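Side-chain contacts in thiamine-monophosphate kinase (Stenotrophomonas maltophilia, PDB 6XEP), which probably catalyses the ATP-dependent phosphorylation of thiamine monophosphate to thiamine diphosphate, the active form of vitamin B1: residues A[76-79]-A[80-84]; A[224-228]-A[229-233]. All blocks are in the same frame, centred on the assembly; numbering follows the deposited sequence.

Overall arrangement
Interaction 1 lies deep in the protein, its centre about 4 Å from that of the chain, and is almost wholly buried; interaction 2, its centre about 13 Å from that of the chain, is partly open to water. The first joins successive turns of helix 68-85, the second folds a loop after strand 220-224 onto the start of helix 228-239. They belong to the PurM-like N-terminal and C-terminal halves, nearest atoms about 5 Å apart without touching. Main-chain bonds and leucine packing dominate 76-84, whereas in 224-233 a carboxylate grips backbone amides and waters fill in. Segment 80-84 carries a predicted magnesium ligand; 224-228 carries predicted ATP and magnesium ligands.

Interaction 1 of 2, residues A[76-79]-A[80-84]; sequences LAVN and LSDLA
Leu76 and Leu80, one helical turn apart, make the apolar part of this contact: CG of Leu76 lies 3.8 Å from CD1 of Leu80, and the two side chains run slantwise past each other. Their first torsions differ, Leu76 carrying CG anti to its backbone N (chi1 177°) and Leu80 carrying CG beside it (chi1 -70°), and this leans the branches together on one flank of the helix. Helix 104-120 covers that flank, with Phe114 and Ala118 against Leu76 and Leu117 against Leu80.

Four main-chain hydrogen bonds hold the turns. Leu80 N donates to Leu76 O over 3.0 Å, and Ser81 N reaches Ala77 O at 2.9 Å. Further along, Asp82 N meets Val78 O at 3.1 Å and Leu83 N meets Asn79 O at 3.0 Å.

The polar side chains leave the other flanks. Ser81 packs CB against Ala77 O at 3.4 Å, while its OG is hydrogen-bonded to Asp223. Asn79 reaches out to strand 48-57, where ND2 bonds Thr52 OG1. Asp82 folds back along the helix: in the conformer described, CG stands beside its own backbone N and the carboxylate lies near Val78 O, but the side chain has a second position. Carboxylates of Asp54 and Asp223 also lie close to Asp82, as expected where magnesium ions are predicted to bind.

This alpha helix of the PurM-like N-terminal region thus has Leu76 and Leu80 facing helix 104-120, Asn79, Asp82 and Leu83 facing the sheet, and Ser81 facing Asp223; Asp82 is predicted to bind magnesium ions there, consistent with the metal-assisted phosphate site of a ThiL kinase.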
# COMPACT_ATOMS: atom_id res chain seq x y z
N LEU A 76 7.80 7.69 4.78
CA LEU A 76 8.09 6.50 5.58
C LEU A 76 7.92 6.77 7.07
O LEU A 76 7.46 5.89 7.81
CB LEU A 76 9.50 6.00 5.28
CG LEU A 76 10.01 4.80 6.08
CD1 LEU A 76 9.11 3.56 5.85
CD2 LEU A 76 11.45 4.51 5.67
N ALA A 77 8.32 7.95 7.54
CA ALA A 77 8.26 8.24 8.97
C ALA A 77 6.84 8.10 9.53
O ALA A 77 6.66 7.66 10.66
CB ALA A 77 8.78 9.65 9.24
N VAL A 78 5.83 8.51 8.76
CA VAL A 78 4.45 8.37 9.22
C VAL A 78 4.13 6.91 9.54
O VAL A 78 3.55 6.59 10.58
CB VAL A 78 3.47 8.95 8.18
CG1 VAL A 78 2.05 8.72 8.64
CG2 VAL A 78 3.74 10.42 7.99
N ASN A 79 4.52 6.01 8.64
CA ASN A 79 4.23 4.59 8.84
C ASN A 79 5.03 4.00 9.98
O ASN A 79 4.52 3.16 10.75
CB ASN A 79 4.52 3.83 7.55
CG ASN A 79 3.49 4.09 6.50
OD1 ASN A 79 3.57 5.07 5.76
ND2 ASN A 79 2.48 3.23 6.45
N LEU A 80 6.30 4.38 10.09
CA LEU A 80 7.12 3.87 11.18
C LEU A 80 6.59 4.35 12.52
O LEU A 80 6.68 3.63 13.51
CB LEU A 80 8.57 4.29 10.98
CG LEU A 80 9.30 3.61 9.83
CD1 LEU A 80 10.74 4.14 9.72
CD2 LEU A 80 9.29 2.08 10.02
N SER A 81 6.07 5.58 12.57
CA SER A 81 5.50 6.08 13.81
C SER A 81 4.26 5.27 14.20
O SER A 81 4.03 5.00 15.38
CB SER A 81 5.16 7.56 13.66
OG SER A 81 4.60 8.03 14.86
N ASP A 82 3.45 4.88 13.20
CA ASP A 82 2.30 4.01 13.44
C ASP A 82 2.76 2.67 14.02
O ASP A 82 2.18 2.16 14.99
CB ASP A 82 1.54 3.74 12.13
CG ASP A 82 0.92 4.99 11.51
OD1 ASP A 82 0.83 6.04 12.16
OD2 ASP A 82 0.51 4.88 10.32
N LEU A 83 3.80 2.08 13.42
CA LEU A 83 4.32 0.81 13.92
C LEU A 83 4.90 0.97 15.31
O LEU A 83 4.76 0.07 16.14
CB LEU A 83 5.38 0.26 12.97
CG LEU A 83 4.86 -0.26 11.63
CD1 LEU A 83 6.00 -0.81 10.81
CD2 LEU A 83 3.80 -1.33 11.87
N ALA A 84 5.55 2.10 15.58
CA ALA A 84 6.15 2.32 16.89
C ALA A 84 5.11 2.28 18.00
O ALA A 84 5.33 1.69 19.07
CB ALA A 84 6.87 3.67 16.92

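Interaction 2 of 2, residues A[224-228]-A[229-233]; sequences VSDGL and LADLG
Asp231 sends its carboxylate back from the first turn of helix 228-239 into the preceding loop, where OD2 takes two backbone amides. Asp226 N comes to the syn lone pair of OD2 over 2.8 Å, with an N-H...O angle of 157°. Ser225 N, also 2.8 Å from Asp231 OD2, arrives from above the carboxylate plane, 49° out of it, on a more bent bond. Two donors from different directions thus restrain the rotation of the group and fix the loop's path. CB of Asp231 points toward the loop, and chi1 -73°, with CG beside the backbone N, sets the carboxylate obliquely past Val224.

The other oxygen, OD1, faces Asp226 OD2 at 4.4 Å; one water donates to Asp231 OD1, but its link to Asp226 OD2 is improbably short, which leaves the bridge doubtful on that side. Asp226 OD2 also has a weak hydrogen bond to His7 of the second subunit. A second water joins Asp226 O to Ala230 N. Ala230 lays its methyl alongside the loop, CB 3.5 Å from Asp226 O.

Gly227 takes the N-cap with a positive phi, a backbone setting that glycine accepts readily, and Asp231 N closes the first turn on Gly227 O at 3.1 Å. On the inner side, Leu228 sets CD1 4.3 Å from Leu232 CB, and both leucines rest on Cys279 of strand 277-282.

This is a strand-loop-helix junction of the PurM-like C-terminal fold, its loop pinned by a helix aspartate; Ser225 and Asp226 are predicted to bind ATP and magnesium, consistent with a nucleotide site along this turn.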
# COMPACT_ATOMS: atom_id res chain seq x y z
N VAL A 224 1.33 10.39 18.46
CA VAL A 224 0.76 11.73 18.45
C VAL A 224 1.01 12.30 17.06
O VAL A 224 2.13 12.72 16.74
CB VAL A 224 1.37 12.62 19.54
CG1 VAL A 224 0.63 13.97 19.54
CG2 VAL A 224 1.25 11.93 20.89
N SER A 225 -0.02 12.28 16.23
CA SER A 225 0.09 12.85 14.89
C SER A 225 -1.04 13.80 14.57
O SER A 225 -0.88 14.61 13.66
CB SER A 225 0.12 11.75 13.82
OG SER A 225 -1.06 10.98 13.87
N ASP A 226 -2.17 13.73 15.29
CA ASP A 226 -3.26 14.69 15.15
C ASP A 226 -3.34 15.66 16.33
O ASP A 226 -4.39 16.28 16.55
CB ASP A 226 -4.60 13.96 15.02
CG ASP A 226 -4.71 13.18 13.73
OD1 ASP A 226 -4.26 13.70 12.69
OD2 ASP A 226 -5.26 12.07 13.76
N GLY A 227 -2.27 15.76 17.09
CA GLY A 227 -2.20 16.59 18.28
C GLY A 227 -2.43 15.77 19.52
O GLY A 227 -3.20 14.80 19.53
N LEU A 228 -1.76 16.17 20.61
CA LEU A 228 -1.82 15.42 21.86
C LEU A 228 -3.26 15.16 22.30
O LEU A 228 -3.61 14.04 22.65
CB LEU A 228 -1.06 16.17 22.96
CG LEU A 228 -1.15 15.53 24.35
CD1 LEU A 228 -0.43 14.18 24.36
CD2 LEU A 228 -0.61 16.46 25.41
N LEU A 229 -4.11 16.19 22.27
CA LEU A 229 -5.46 16.03 22.81
C LEU A 229 -6.26 15.01 22.01
O LEU A 229 -6.98 14.18 22.59
CB LEU A 229 -6.19 17.38 22.83
CG LEU A 229 -5.51 18.40 23.76
CD1 LEU A 229 -6.38 19.64 23.86
CD2 LEU A 229 -5.25 17.82 25.15
N ALA A 230 -6.15 15.04 20.68
CA ALA A 230 -6.89 14.09 19.86
C ALA A 230 -6.41 12.67 20.09
O ALA A 230 -7.21 11.76 20.30
CB ALA A 230 -6.75 14.47 18.38
N ASP A 231 -5.09 12.48 20.12
CA ASP A 231 -4.54 11.13 20.21
C ASP A 231 -4.62 10.58 21.63
O ASP A 231 -4.99 9.41 21.82
CB ASP A 231 -3.10 11.13 19.67
CG ASP A 231 -3.07 11.25 18.15
OD1 ASP A 231 -3.72 10.41 17.48
OD2 ASP A 231 -2.48 12.21 17.63
N LEU A 232 -4.33 11.39 22.64
CA LEU A 232 -4.60 10.93 24.00
C LEU A 232 -6.08 10.65 24.19
O LEU A 232 -6.46 9.74 24.94
CB LEU A 232 -4.13 11.99 25.00
CG LEU A 232 -4.27 11.69 26.48
CD1 LEU A 232 -3.64 10.35 26.78
CD2 LEU A 232 -3.58 12.82 27.23
N GLY A 233 -6.92 11.41 23.49
CA GLY A 233 -8.35 11.13 23.46
C GLY A 233 -8.69 9.71 23.07
O GLY A 233 -9.65 9.13 23.60
O HOH W 1 -5.32 17.48 19.17
O HOH W 2 -5.79 10.55 15.61